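Local coordinates for protein ricin B-like lectin (Macrolepiota procera, PDB 4IZX) that is a fungal beta-trefoil lectin that binds beta-galactosides such as lactose, in keeping with a role in glycan recognition, at residues N14-T19 and L110-T116. Sequence-based numbering, arbitrary orientation.
Sequences NVKAGT and LSGYGDT
Lys-16 and Leu-110 both set out with CG anti to the backbone N (chi1 -179° in each), and these torsions send each toward the other segment. The lysine chain stays extended beyond CG. Lys-16 NZ donates to Tyr-113 O at 2.8 Å, in the plane of that carbonyl and not far from straight on (C=O...N 155°). This is the one direct hydrogen bond between 14-19 and 110-116. The aliphatic part of the lysine, CD and CE, also lies close to the same oxygen.

Next to the lysine the packing is mostly apolar. Ala-17 CB presses on Leu-110 CD2 at 3.5 Å, tight for two methyl groups. The same CB also meets Gly-114 O and the CG2 methyl of Thr-116. The Asn-14 amide crosses Leu-110 obliquely, with Asn-14 ND2 3.5 Å from Leu-110 CB. Asn-14 OD1 turns back to its own loop and accepts from Ala-17 N at 3.0 Å, on a lone pair, in an Asx motif. A weak second bond comes from Lys-16 N. ND2 donates to His-132 O, so both ends of the amide are held.

In the beta-trefoil, 14-19 links strands 9-14 and 20-23, while 110-116 leaves strand 106-110 through a short turn in which Gly-112, Tyr-113 and Gly-114 are in the left-handed helical region; the two glycines suit these angles. Strand 120-126 and Trp-135 pack against Leu-110 from outside the two segments.

Thr-19 OG1 lies 3.7 Å from Leu-110 CD2, and Thr-19 CG2 touches Thr-116 O. A water accepts from Thr-19 OG1 at 2.9 Å and donates to Asp-115 O at 2.8 Å. The Thr-19 side chain is about 10 Å from the bound galactose.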
loop_
_atom_site.group_PDB
_atom_site.type_symbol
_atom_site.label_atom_id
_atom_site.label_comp_id
_atom_site.label_asym_id
_atom_site.label_seq_id
_atom_site.Cartn_x
_atom_site.Cartn_y
_atom_site.Cartn_z
ATOM N N ASN A 14 -6.394 -2.907 -4.847
ATOM C CA ASN A 14 -6.729 -4.096 -4.069
ATOM C C ASN A 14 -7.390 -5.132 -4.959
ATOM O O ASN A 14 -8.368 -4.822 -5.652
ATOM C CB ASN A 14 -7.655 -3.715 -2.937
ATOM C CG ASN A 14 -7.788 -4.818 -1.910
ATOM O OD1 ASN A 14 -8.723 -5.621 -1.954
ATOM N ND2 ASN A 14 -6.793 -4.892 -1.021
ATOM N N VAL A 15 -6.919 -6.369 -4.908
ATOM C CA VAL A 15 -7.477 -7.422 -5.766
ATOM C C VAL A 15 -8.918 -7.726 -5.412
ATOM O O VAL A 15 -9.733 -7.992 -6.304
ATOM C CB VAL A 15 -6.600 -8.679 -5.680
ATOM C CG1 VAL A 15 -7.263 -9.902 -6.311
ATOM C CG2 VAL A 15 -5.258 -8.445 -6.370
ATOM N N LYS A 16 -9.261 -7.718 -4.124
ATOM C CA LYS A 16 -10.629 -8.011 -3.712
ATOM C C LYS A 16 -11.562 -6.864 -4.043
ATOM O O LYS A 16 -12.627 -7.077 -4.624
ATOM C CB LYS A 16 -10.685 -8.365 -2.223
ATOM C CG LYS A 16 -12.112 -8.683 -1.805
ATOM C CD LYS A 16 -12.269 -9.438 -0.562
ATOM C CE LYS A 16 -13.716 -9.874 -0.377
ATOM N NZ LYS A 16 -13.885 -10.094 1.073
ATOM N N ALA A 17 -11.201 -5.637 -3.658
ATOM C CA ALA A 17 -12.135 -4.518 -3.688
ATOM C C ALA A 17 -12.128 -3.722 -4.985
ATOM O O ALA A 17 -13.132 -3.093 -5.304
ATOM C CB ALA A 17 -11.841 -3.576 -2.542
ATOM N N GLY A 18 -10.971 -3.621 -5.643
ATOM C CA GLY A 18 -10.859 -2.787 -6.815
ATOM C C GLY A 18 -10.569 -1.325 -6.546
ATOM O O GLY A 18 -10.403 -0.566 -7.501
ATOM N N THR A 19 -10.585 -0.906 -5.299
ATOM C CA THR A 19 -10.182 0.408 -4.893
ATOM C C THR A 19 -8.658 0.454 -4.745
ATOM O O THR A 19 -8.002 -0.573 -4.695
ATOM C CB THR A 19 -10.916 0.805 -3.613
ATOM O OG1 THR A 19 -10.634 -0.187 -2.627
ATOM C CG2 THR A 19 -12.437 0.921 -3.848
ATOM N N LEU A 110 -6.521 -4.341 3.322
ATOM C CA LEU A 110 -7.633 -3.405 3.202
ATOM C C LEU A 110 -8.690 -3.855 4.197
ATOM O O LEU A 110 -9.196 -4.978 4.121
ATOM C CB LEU A 110 -8.176 -3.374 1.770
ATOM C CG LEU A 110 -9.339 -2.384 1.542
ATOM C CD1 LEU A 110 -8.931 -0.947 1.858
ATOM C CD2 LEU A 110 -9.857 -2.509 0.125
ATOM N N SER A 111 -8.957 -3.002 5.173
ATOM C CA SER A 111 -9.727 -3.394 6.358
ATOM C C SER A 111 -11.171 -3.719 6.037
ATOM O O SER A 111 -11.668 -3.487 4.931
ATOM C CB SER A 111 -9.616 -2.335 7.443
ATOM O OG SER A 111 -10.291 -1.162 7.142
ATOM N N GLY A 112 -11.836 -4.324 7.012
ATOM C CA GLY A 112 -13.149 -4.872 6.787
ATOM C C GLY A 112 -13.177 -5.971 5.752
ATOM O O GLY A 112 -14.179 -6.148 5.048
ATOM N N TYR A 113 -12.069 -6.708 5.606
ATOM C CA TYR A 113 -11.960 -7.796 4.627
ATOM C C TYR A 113 -12.124 -7.274 3.222
ATOM O O TYR A 113 -12.815 -7.859 2.375
ATOM C CB TYR A 113 -12.904 -8.962 4.918
ATOM C CG TYR A 113 -12.962 -9.283 6.365
ATOM C CD1 TYR A 113 -11.872 -9.755 7.062
ATOM C CD2 TYR A 113 -14.121 -9.026 7.081
ATOM C CE1 TYR A 113 -11.915 -9.993 8.409
ATOM C CE2 TYR A 113 -14.153 -9.217 8.454
ATOM C CZ TYR A 113 -13.036 -9.706 9.108
ATOM O OH TYR A 113 -13.062 -9.991 10.448
ATOM N N GLY A 114 -11.466 -6.147 2.947
ATOM C CA GLY A 114 -11.548 -5.569 1.621
ATOM C C GLY A 114 -12.859 -4.824 1.399
ATOM O O GLY A 114 -13.393 -4.828 0.304
ATOM N N ASP A 115 -13.322 -4.114 2.423
ATOM C CA ASP A 115 -14.533 -3.274 2.306
ATOM C C ASP A 115 -14.280 -2.285 1.167
ATOM O O ASP A 115 -13.229 -1.636 1.091
ATOM C CB ASP A 115 -14.795 -2.607 3.660
ATOM C CG ASP A 115 -16.131 -1.868 3.738
ATOM O OD1 ASP A 115 -16.642 -1.405 2.740
ATOM O OD2 ASP A 115 -16.597 -1.670 4.858
ATOM N N THR A 116 -15.243 -2.227 0.242
ATOM C CA THR A 116 -15.119 -1.363 -0.940
ATOM C C THR A 116 -15.468 0.086 -0.667
ATOM O O THR A 116 -15.267 0.927 -1.505
ATOM C CB THR A 116 -15.992 -1.889 -2.090
ATOM O OG1 THR A 116 -17.369 -1.813 -1.685
ATOM C CG2 THR A 116 -15.631 -3.313 -2.445
HETATM O O HOH W 1 -12.027 0.506 -0.219
#